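Local coordinates for protein sugar-binding transcriptional regulator, LacI family (Enterococcus faecalis, PDB 3CS3) that probably binds a sugar or related small effector and regulates transcription by binding DNA, as other repressors of the LacI family do, at residues F212-L217 / Y230-W235; R224-A229 / T259-G264; L100-G105 / G130-E135. All blocks are in the same frame, centred on the assembly; numbering follows the deposited sequence. Where two conformers were deposited one is given.

Interaction 1. Residues F212-L217 / Y230-W235; sequences FDNSEL and YSKHRW. With SO4 (sulfate ion), chain D.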
loop_
_atom_site.group_PDB
_atom_site.type_symbol
_atom_site.label_atom_id
_atom_site.label_comp_id
_atom_site.label_asym_id
_atom_site.label_seq_id
_atom_site.Cartn_x
_atom_site.Cartn_y
_atom_site.Cartn_z
ATOM N N PHE A 212 -6.019 -14.323 -6.266
ATOM C CA PHE A 212 -4.992 -14.907 -5.405
ATOM C C PHE A 212 -4.491 -13.736 -4.571
ATOM O O PHE A 212 -4.319 -12.642 -5.115
ATOM C CB PHE A 212 -3.851 -15.448 -6.278
ATOM C CG PHE A 212 -3.034 -16.562 -5.653
ATOM C CD1 PHE A 212 -3.045 -17.840 -6.214
ATOM C CD2 PHE A 212 -2.216 -16.331 -4.545
ATOM C CE1 PHE A 212 -2.274 -18.884 -5.662
ATOM C CE2 PHE A 212 -1.447 -17.367 -3.979
ATOM C CZ PHE A 212 -1.474 -18.643 -4.545
ATOM N N ASP A 213 -4.297 -13.967 -3.266
ATOM C CA ASP A 213 -3.757 -13.005 -2.253
ATOM C C ASP A 213 -4.711 -12.634 -1.125
ATOM O O ASP A 213 -4.256 -12.334 -0.025
ATOM C CB ASP A 213 -3.148 -11.710 -2.835
ATOM C CG ASP A 213 -1.820 -11.944 -3.525
ATOM O OD1 ASP A 213 -1.240 -13.035 -3.358
ATOM O OD2 ASP A 213 -1.373 -11.039 -4.258
ATOM N N ASN A 214 -6.013 -12.636 -1.409
ATOM C CA ASN A 214 -7.049 -12.240 -0.444
ATOM C C ASN A 214 -6.875 -10.797 0.061
ATOM O O ASN A 214 -6.775 -10.540 1.260
ATOM C CB ASN A 214 -7.139 -13.259 0.706
ATOM C CG ASN A 214 -8.336 -13.035 1.618
ATOM O OD1 ASN A 214 -9.416 -12.636 1.179
ATOM N ND2 ASN A 214 -8.139 -13.291 2.904
ATOM N N SER A 215 -6.826 -9.861 -0.880
ATOM C CA SER A 215 -6.771 -8.447 -0.560
ATOM C C SER A 215 -8.068 -8.054 0.131
ATOM O O SER A 215 -9.125 -8.635 -0.149
ATOM C CB SER A 215 -6.570 -7.616 -1.830
ATOM O OG SER A 215 -7.689 -7.677 -2.699
ATOM N N GLU A 216 -7.992 -7.083 1.038
ATOM C CA GLU A 216 -9.195 -6.650 1.745
ATOM C C GLU A 216 -10.164 -5.884 0.847
ATOM O O GLU A 216 -11.365 -5.916 1.092
ATOM C CB GLU A 216 -8.884 -5.910 3.055
ATOM C CG GLU A 216 -8.157 -4.579 2.925
ATOM C CD GLU A 216 -7.922 -3.915 4.281
ATOM O OE1 GLU A 216 -6.928 -3.168 4.414
ATOM O OE2 GLU A 216 -8.728 -4.138 5.213
ATOM N N LEU A 217 -9.656 -5.234 -0.202
ATOM C CA LEU A 217 -10.528 -4.604 -1.203
ATOM C C LEU A 217 -11.404 -5.642 -1.910
ATOM O O LEU A 217 -12.591 -5.405 -2.133
ATOM C CB LEU A 217 -9.720 -3.795 -2.222
ATOM C CG LEU A 217 -10.489 -3.074 -3.340
ATOM C CD1 LEU A 217 -11.552 -2.114 -2.798
ATOM C CD2 LEU A 217 -9.530 -2.340 -4.275
ATOM N N TYR A 230 -3.990 -16.724 2.350
ATOM C CA TYR A 230 -2.939 -17.228 3.221
ATOM C C TYR A 230 -2.734 -16.183 4.322
ATOM O O TYR A 230 -3.194 -15.042 4.196
ATOM C CB TYR A 230 -1.649 -17.481 2.421
ATOM C CG TYR A 230 -1.255 -16.348 1.490
ATOM C CD1 TYR A 230 -1.629 -16.357 0.144
ATOM C CD2 TYR A 230 -0.505 -15.263 1.957
ATOM C CE1 TYR A 230 -1.273 -15.305 -0.713
ATOM C CE2 TYR A 230 -0.142 -14.216 1.115
ATOM C CZ TYR A 230 -0.527 -14.242 -0.216
ATOM O OH TYR A 230 -0.157 -13.202 -1.034
ATOM N N SER A 231 -2.066 -16.564 5.404
ATOM C CA SER A 231 -1.750 -15.600 6.455
ATOM C C SER A 231 -0.552 -14.740 6.057
ATOM O O SER A 231 0.590 -15.223 6.035
ATOM C CB SER A 231 -1.478 -16.311 7.780
ATOM O OG SER A 231 -1.421 -15.373 8.841
ATOM N N LYS A 232 -0.812 -13.472 5.735
ATOM C CA LYS A 232 0.258 -12.534 5.384
ATOM C C LYS A 232 1.100 -12.133 6.598
ATOM O O LYS A 232 2.308 -11.927 6.468
ATOM C CB LYS A 232 -0.286 -11.277 4.716
ATOM C CG LYS A 232 -1.107 -11.496 3.463
ATOM C CD LYS A 232 -2.580 -11.370 3.789
ATOM C CE LYS A 232 -3.331 -10.663 2.696
ATOM N NZ LYS A 232 -4.790 -10.834 2.913
ATOM N N HIS A 233 0.447 -12.023 7.760
ATOM C CA HIS A 233 1.115 -11.718 9.025
ATOM C C HIS A 233 2.161 -12.775 9.355
ATOM O O HIS A 233 3.277 -12.444 9.765
ATOM C CB HIS A 233 0.105 -11.631 10.180
ATOM C CG HIS A 233 -0.682 -10.355 10.222
ATOM N ND1 HIS A 233 -0.093 -9.109 10.157
ATOM C CD2 HIS A 233 -2.011 -10.134 10.364
ATOM C CE1 HIS A 233 -1.027 -8.178 10.235
ATOM N NE2 HIS A 233 -2.200 -8.773 10.359
ATOM N N ARG A 234 1.792 -14.046 9.170
ATOM C CA ARG A 234 2.684 -15.163 9.485
ATOM C C ARG A 234 3.818 -15.292 8.478
ATOM O O ARG A 234 4.931 -15.651 8.845
ATOM C CB ARG A 234 1.906 -16.473 9.596
ATOM C CG ARG A 234 0.981 -16.523 10.799
ATOM C CD ARG A 234 0.334 -17.883 10.928
ATOM N NE ARG A 234 -0.871 -17.843 11.751
ATOM C CZ ARG A 234 -1.445 -18.915 12.286
ATOM N NH1 ARG A 234 -0.916 -20.121 12.102
ATOM N NH2 ARG A 234 -2.545 -18.779 13.016
ATOM N N TRP A 235 3.525 -14.998 7.211
ATOM C CA TRP A 235 4.545 -14.961 6.160
ATOM C C TRP A 235 5.672 -14.014 6.586
ATOM O O TRP A 235 6.840 -14.395 6.590
ATOM C CB TRP A 235 3.908 -14.528 4.839
ATOM C CG TRP A 235 4.745 -14.717 3.598
ATOM C CD1 TRP A 235 5.918 -15.416 3.476
ATOM C CD2 TRP A 235 4.432 -14.230 2.284
ATOM N NE1 TRP A 235 6.360 -15.372 2.171
ATOM C CE2 TRP A 235 5.468 -14.651 1.422
ATOM C CE3 TRP A 235 3.378 -13.467 1.755
ATOM C CZ2 TRP A 235 5.484 -14.332 0.055
ATOM C CZ3 TRP A 235 3.398 -13.151 0.399
ATOM C CH2 TRP A 235 4.448 -13.585 -0.433
HETATM S S SO4 D . -3.662 -11.922 7.685
HETATM O O1 SO4 D . -4.486 -11.924 8.889
HETATM O O2 SO4 D . -2.401 -12.592 7.981
HETATM O O3 SO4 D . -4.360 -12.633 6.617
HETATM O O4 SO4 D . -3.398 -10.547 7.265
HETATM O O HOH W 1 -3.741 -13.965 1.908
HETATM O O HOH W 2 -5.906 -13.990 4.597
#

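Interaction 2. Residues R224-A229 / T259-G264; sequences RLATIA and TRFIEG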
loop_
_atom_site.group_PDB
_atom_site.type_symbol
_atom_site.label_atom_id
_atom_site.label_comp_id
_atom_site.label_asym_id
_atom_site.label_seq_id
_atom_site.Cartn_x
_atom_site.Cartn_y
_atom_site.Cartn_z
ATOM N N ARG A 224 -18.175 -10.127 -4.204
ATOM C CA ARG A 224 -16.949 -10.507 -3.479
ATOM C C ARG A 224 -16.026 -11.366 -4.342
ATOM O O ARG A 224 -16.447 -12.368 -4.930
ATOM C CB ARG A 224 -17.298 -11.184 -2.133
ATOM C CG ARG A 224 -16.398 -12.337 -1.679
ATOM C CD ARG A 224 -15.485 -12.018 -0.510
ATOM N NE ARG A 224 -14.087 -11.861 -0.912
ATOM C CZ ARG A 224 -13.036 -12.128 -0.133
ATOM N NH1 ARG A 224 -13.201 -12.586 1.102
ATOM N NH2 ARG A 224 -11.809 -11.932 -0.592
ATOM N N LEU A 225 -14.774 -10.933 -4.441
ATOM C CA LEU A 225 -13.784 -11.607 -5.271
ATOM C C LEU A 225 -13.339 -12.920 -4.637
ATOM O O LEU A 225 -12.687 -12.924 -3.587
ATOM C CB LEU A 225 -12.585 -10.692 -5.540
ATOM C CG LEU A 225 -11.370 -11.278 -6.277
ATOM C CD1 LEU A 225 -11.720 -11.748 -7.685
ATOM C CD2 LEU A 225 -10.254 -10.257 -6.323
ATOM N N ALA A 226 -13.725 -14.024 -5.278
ATOM C CA ALA A 226 -13.254 -15.367 -4.925
ATOM C C ALA A 226 -11.743 -15.414 -5.121
ATOM O O ALA A 226 -11.215 -14.874 -6.103
ATOM C CB ALA A 226 -13.939 -16.412 -5.789
ATOM N N THR A 227 -11.043 -16.033 -4.178
ATOM C CA THR A 227 -9.599 -15.841 -4.088
ATOM C C THR A 227 -8.907 -16.934 -3.295
ATOM O O THR A 227 -9.557 -17.757 -2.650
ATOM C CB THR A 227 -9.260 -14.449 -3.452
ATOM O OG1 THR A 227 -7.853 -14.201 -3.539
ATOM C CG2 THR A 227 -9.716 -14.386 -1.985
ATOM N N ILE A 228 -7.579 -16.927 -3.357
ATOM C CA ILE A 228 -6.748 -17.837 -2.577
ATOM C C ILE A 228 -6.095 -17.057 -1.435
ATOM O O ILE A 228 -5.370 -16.090 -1.658
ATOM C CB ILE A 228 -5.676 -18.520 -3.451
ATOM C CG1 ILE A 228 -6.307 -19.220 -4.676
ATOM C CG2 ILE A 228 -4.844 -19.470 -2.618
ATOM C CD1 ILE A 228 -7.183 -20.441 -4.360
ATOM N N ALA A 229 -6.376 -17.490 -0.214
ATOM C CA ALA A 229 -5.956 -16.792 0.986
ATOM C C ALA A 229 -4.831 -17.507 1.689
ATOM O O ALA A 229 -4.735 -18.725 1.641
ATOM C CB ALA A 229 -7.119 -16.646 1.929
ATOM N N THR A 259 -2.088 -22.344 1.849
ATOM C CA THR A 259 -3.203 -21.562 1.322
ATOM C C THR A 259 -4.562 -22.261 1.435
ATOM O O THR A 259 -4.641 -23.468 1.680
ATOM C CB THR A 259 -2.976 -21.214 -0.169
ATOM O OG1 THR A 259 -2.896 -22.420 -0.935
ATOM C CG2 THR A 259 -1.695 -20.402 -0.376
ATOM N N ARG A 260 -5.623 -21.481 1.238
ATOM C CA ARG A 260 -6.989 -21.985 1.175
ATOM C C ARG A 260 -7.813 -21.151 0.196
ATOM O O ARG A 260 -7.548 -19.959 0.009
ATOM C CB ARG A 260 -7.642 -22.004 2.564
ATOM C CG ARG A 260 -8.045 -20.647 3.127
ATOM C CD ARG A 260 -8.315 -20.709 4.628
ATOM N NE ARG A 260 -9.216 -19.640 5.067
ATOM C CZ ARG A 260 -8.835 -18.411 5.415
ATOM N NH1 ARG A 260 -7.553 -18.061 5.387
ATOM N NH2 ARG A 260 -9.747 -17.523 5.796
ATOM N N PHE A 261 -8.793 -21.785 -0.444
ATOM C CA PHE A 261 -9.723 -21.081 -1.321
ATOM C C PHE A 261 -10.818 -20.404 -0.494
ATOM O O PHE A 261 -11.350 -20.990 0.449
ATOM C CB PHE A 261 -10.321 -22.038 -2.373
ATOM C CG PHE A 261 -11.446 -21.435 -3.186
ATOM C CD1 PHE A 261 -11.191 -20.442 -4.125
ATOM C CD2 PHE A 261 -12.760 -21.861 -3.009
ATOM C CE1 PHE A 261 -12.222 -19.876 -4.875
ATOM C CE2 PHE A 261 -13.798 -21.303 -3.753
ATOM C CZ PHE A 261 -13.528 -20.302 -4.688
ATOM N N ILE A 262 -11.137 -19.162 -0.845
ATOM C CA ILE A 262 -12.218 -18.429 -0.199
ATOM C C ILE A 262 -13.256 -18.098 -1.256
ATOM O O ILE A 262 -12.960 -17.384 -2.223
ATOM C CB ILE A 262 -11.721 -17.123 0.492
ATOM C CG1 ILE A 262 -10.813 -17.456 1.683
ATOM C CG2 ILE A 262 -12.910 -16.231 0.917
ATOM C CD1 ILE A 262 -10.646 -16.316 2.666
ATOM N N GLU A 263 -14.465 -18.624 -1.067
ATOM C CA GLU A 263 -15.522 -18.492 -2.064
ATOM C C GLU A 263 -16.074 -17.080 -2.159
ATOM O O GLU A 263 -16.106 -16.335 -1.178
ATOM C CB GLU A 263 -16.636 -19.527 -1.854
ATOM C CG GLU A 263 -17.250 -19.565 -0.458
ATOM C CD GLU A 263 -18.303 -20.659 -0.305
ATOM O OE1 GLU A 263 -18.456 -21.181 0.820
ATOM O OE2 GLU A 263 -18.973 -21.000 -1.306
ATOM N N GLY A 264 -16.479 -16.717 -3.366
ATOM C CA GLY A 264 -17.019 -15.401 -3.634
ATOM C C GLY A 264 -17.971 -15.438 -4.804
ATOM O O GLY A 264 -17.817 -16.256 -5.716
#

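Interaction 3. Residues L100-G105 / G130-E135; sequences LDNRGG and GYDSQE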
loop_
_atom_site.group_PDB
_atom_site.type_symbol
_atom_site.label_atom_id
_atom_site.label_comp_id
_atom_site.label_asym_id
_atom_site.label_seq_id
_atom_site.Cartn_x
_atom_site.Cartn_y
_atom_site.Cartn_z
ATOM N N LEU A 100 5.315 -18.857 -0.755
ATOM C CA LEU A 100 3.922 -19.282 -0.804
ATOM C C LEU A 100 3.842 -20.658 -1.443
ATOM O O LEU A 100 4.621 -20.983 -2.340
ATOM C CB LEU A 100 3.062 -18.309 -1.612
ATOM C CG LEU A 100 2.946 -16.859 -1.153
ATOM C CD1 LEU A 100 2.068 -16.091 -2.121
ATOM C CD2 LEU A 100 2.401 -16.772 0.259
ATOM N N ASP A 101 2.896 -21.461 -0.974
ATOM C CA ASP A 101 2.552 -22.707 -1.638
ATOM C C ASP A 101 1.744 -22.399 -2.909
ATOM O O ASP A 101 0.507 -22.453 -2.916
ATOM C CB ASP A 101 1.773 -23.604 -0.678
ATOM C CG ASP A 101 1.501 -24.979 -1.247
ATOM O OD1 ASP A 101 2.367 -25.522 -1.971
ATOM O OD2 ASP A 101 0.415 -25.516 -0.954
ATOM N N ASN A 102 2.468 -22.050 -3.971
ATOM C CA ASN A 102 1.879 -21.684 -5.257
ATOM C C ASN A 102 1.198 -22.858 -5.948
ATOM O O ASN A 102 0.175 -22.686 -6.607
ATOM C CB ASN A 102 2.946 -21.101 -6.182
ATOM C CG ASN A 102 3.482 -19.771 -5.699
ATOM O OD1 ASN A 102 2.721 -18.842 -5.422
ATOM N ND2 ASN A 102 4.801 -19.670 -5.609
ATOM N N ARG A 103 1.773 -24.045 -5.782
ATOM C CA ARG A 103 1.230 -25.273 -6.358
ATOM C C ARG A 103 -0.094 -25.678 -5.721
ATOM O O ARG A 103 -1.031 -26.027 -6.425
ATOM C CB ARG A 103 2.274 -26.393 -6.306
ATOM C CG ARG A 103 3.498 -26.042 -7.153
ATOM C CD ARG A 103 4.521 -27.147 -7.253
ATOM N NE ARG A 103 5.478 -26.863 -8.323
ATOM C CZ ARG A 103 5.568 -27.544 -9.462
ATOM N NH1 ARG A 103 4.771 -28.582 -9.689
ATOM N NH2 ARG A 103 6.468 -27.194 -10.371
ATOM N N GLY A 104 -0.183 -25.592 -4.401
ATOM C CA GLY A 104 -1.435 -25.863 -3.703
ATOM C C GLY A 104 -2.490 -24.794 -3.921
ATOM O O GLY A 104 -3.677 -25.104 -3.989
ATOM N N GLY A 105 -2.052 -23.538 -4.027
ATOM C CA GLY A 105 -2.954 -22.420 -4.276
ATOM C C GLY A 105 -3.563 -22.444 -5.664
ATOM O O GLY A 105 -4.770 -22.265 -5.819
ATOM N N GLY A 130 9.260 -14.345 -13.257
ATOM C CA GLY A 130 8.943 -14.426 -11.832
ATOM C C GLY A 130 8.487 -15.809 -11.404
ATOM O O GLY A 130 7.556 -16.373 -11.983
ATOM N N TYR A 131 9.146 -16.339 -10.375
ATOM C CA TYR A 131 8.950 -17.707 -9.878
ATOM C C TYR A 131 7.512 -18.066 -9.497
ATOM O O TYR A 131 7.057 -19.173 -9.791
ATOM C CB TYR A 131 9.893 -17.950 -8.696
ATOM C CG TYR A 131 9.637 -19.195 -7.874
ATOM C CD1 TYR A 131 10.146 -20.429 -8.274
ATOM C CD2 TYR A 131 8.920 -19.131 -6.678
ATOM C CE1 TYR A 131 9.927 -21.572 -7.524
ATOM C CE2 TYR A 131 8.691 -20.273 -5.920
ATOM C CZ TYR A 131 9.202 -21.489 -6.348
ATOM O OH TYR A 131 8.984 -22.627 -5.606
ATOM N N ASP A 132 6.815 -17.136 -8.843
ATOM C CA ASP A 132 5.465 -17.374 -8.325
ATOM C C ASP A 132 4.464 -17.631 -9.433
ATOM O O ASP A 132 3.588 -18.485 -9.295
ATOM C CB ASP A 132 4.983 -16.190 -7.483
ATOM C CG ASP A 132 5.504 -16.223 -6.051
ATOM O OD1 ASP A 132 6.267 -17.144 -5.682
ATOM O OD2 ASP A 132 5.130 -15.315 -5.286
ATOM N N SER A 133 4.604 -16.876 -10.521
ATOM C CA SER A 133 3.775 -17.035 -11.703
ATOM C C SER A 133 4.115 -18.331 -12.449
ATOM O O SER A 133 3.206 -19.027 -12.900
ATOM C CB SER A 133 3.922 -15.820 -12.620
ATOM O OG SER A 133 2.994 -15.879 -13.682
ATOM N N GLN A 134 5.413 -18.648 -12.555
ATOM C CA GLN A 134 5.903 -19.900 -13.160
ATOM C C GLN A 134 5.310 -21.149 -12.514
ATOM O O GLN A 134 4.825 -22.039 -13.209
ATOM C CB GLN A 134 7.423 -19.992 -13.060
ATOM C CG GLN A 134 8.196 -19.081 -13.991
ATOM C CD GLN A 134 9.694 -19.100 -13.721
ATOM O OE1 GLN A 134 10.161 -19.655 -12.719
ATOM N NE2 GLN A 134 10.457 -18.487 -14.616
ATOM N N GLU A 135 5.359 -21.200 -11.185
ATOM C CA GLU A 135 4.790 -22.301 -10.410
ATOM C C GLU A 135 3.282 -22.385 -10.565
ATOM O O GLU A 135 2.739 -23.479 -10.704
ATOM C CB GLU A 135 5.118 -22.129 -8.928
ATOM C CG GLU A 135 6.570 -22.284 -8.602
ATOM C CD GLU A 135 6.985 -23.730 -8.487
ATOM O OE1 GLU A 135 6.553 -24.397 -7.519
ATOM O OE2 GLU A 135 7.751 -24.192 -9.359
HETATM O O HOH W 3 6.456 -17.060 -3.002
HETATM O O HOH W 4 5.748 -22.845 -5.186
#

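Interaction 1. Residues F212-L217 / Y230-W235
Y230 and D213 meet at the cleft between the two lobes of the LacI-type, periplasmic-binding-protein-like fold, where the chain passes from strand 227-229 into helix 232-247. The phenol OH of Y230 donates to D213 OD1 at 2.6 Å, approaching well above the plane of the carboxylate, which stands nearly perpendicular to the ring (88°). The two side chains run side by side and point the same way; Y230 CG sits between its backbone N and carbonyl carbon (chi1 47°), and the hydroxyl end of the side chain comes nearest D213. D213 OD1 also takes a hydrogen bond from a glycerol, probably from the crystallisation liquor, which is consistent with a place in the ligand pocket. Next to it, F212 crosses the tyrosine at about a right angle, and Y230 CE1 comes to the edge of the F212 ring, 3.9 Å from CE2.

K232 makes the second grip. Its chain bends at chi2 and chi3, and NZ donates to N214 O at 2.6 Å, from above the carbonyl plane, with a weak, longer bond to D213 O. Water 1 lies over one face of the Y230 ring, 2.6 Å from D213 O, to which it can donate, and accepts from Y230 N (2.8 Å). Water 2 accepts from N214 ND2 and lies within bonding distance of both Y230 O and sulfate O3. The sulfate, probably from the crystallisation liquor, sits at the start of helix 232-247, its O2 receiving a nearly straight bond from H233 N (2.9 Å, 172°).

N214 OD1 accepts from R224 NH2, and the backbone N of N214 bonds T227 OG1 of strand 227-229. K232 and H233 rest on E25 of helix 23-35, while W235 NE1 bonds V98 O of strand 95-100.

Interaction 2. Residues R224-A229 / T259-G264
Strands 227-229 and 260-262 run antiparallel with a marked twist, their short axes 4.6 Å apart at closest and 136° from parallel. T227 with I262 and A229 with R260 are the hydrogen-bonded pairs, and I228 with F261 is the non-hydrogen-bonded pair between them. The shorter bonds are A229 N to R260 O at 2.7 Å and I262 N to T227 O at 2.8 Å, both close to straight. Beyond the strand end the backbones stay close: G264 CA makes a CA-H...O contact of 3.3 Å with R224 O.

On one face, A229 CB packs against I262 CD1 at 3.6 Å and also lies over a face of the R260 guanidinium. I262 CG2 in turn meets R224 NH1, the two side chains crossing obliquely; the main polar partner of R224 is N214, through NH2. On the other face I228 CD1 comes to the edge of the F261 ring, 4.0 Å from CD1, while I228 CG2, anti to the backbone N, reaches T259 CB at 3.5 Å. A226 CB approaches F261 CE1 obliquely. Helix 102-115 covers this face, its Q108 and A109 against I228 and its Q112 against F261.

Strand 227-229 is thus the outermost strand of the mixed sheet within the chain, antiparallel to 255-262; chain crossings between lobes, as in LacI-type sugar-binding domains, probably run close by.

Interaction 3. Residues L100-G105 / G130-E135
N102 and E135 touch through their CB atoms, 3.6 Å apart, and the asparagine carries on from there toward D132. Its CG lies beside the backbone N and anti to the carbonyl carbon (chi1 -67°), which brings it within 3.8 Å of D132 O. At the tip the amide splits its duties. OD1 accepts from R136 NH2, a residue of the same helix 131-146, whereas ND2 donates to D132 OD1 at 2.9 Å, coming from well above the carboxylate plane and with the amide turned 62° against it. ND2 also lies 3.9 Å from Y131 CE2. D132 OD1 takes a second bond, from water 3 (2.7 Å), which itself accepts from L100 N.

At the outer side, R103 closes the contact with a salt bridge. Its chain is extended from CG to NE, and NE donates to E135 OE1 at 2.8 Å, the oxygen lying in the guanidinium plane; NH2 to OE2 is a weak bond of 3.4 Å. E135 CG packs over one face of the Y131 ring, toward its rim, and water 4 donates to OE1.

D132 OD2 binds a glycerol, probably from the crystallisation liquor. The starts of helices 102-115 and 131-146 meet here, consistent with the helix N-termini that line the ligand cleft in periplasmic-binding-protein folds.

Interactions 1 and 3 lie near the cleft between the lobes, interaction 2 beside them. The centres of interactions 1 and 2 are about 10 Å apart, and strand 227-229 of interaction 2 runs directly into residues 230-235 of interaction 1; D213 N probably donates to I228 O at 2.9 Å, which would hold the loop bearing D213 beside the strand. Interaction 3 is centred about 15 Å from the centre of interaction 1 and about 16 Å from that of interaction 2. L100 bridges to interaction 1, its CG 3.7 Å from W235 CH2, while I228 CD1 packs 3.4 Å from G105 O. D213 and D132 each bond to glycerol, consistent with a ligand pocket bounded by interactions 1 and 3.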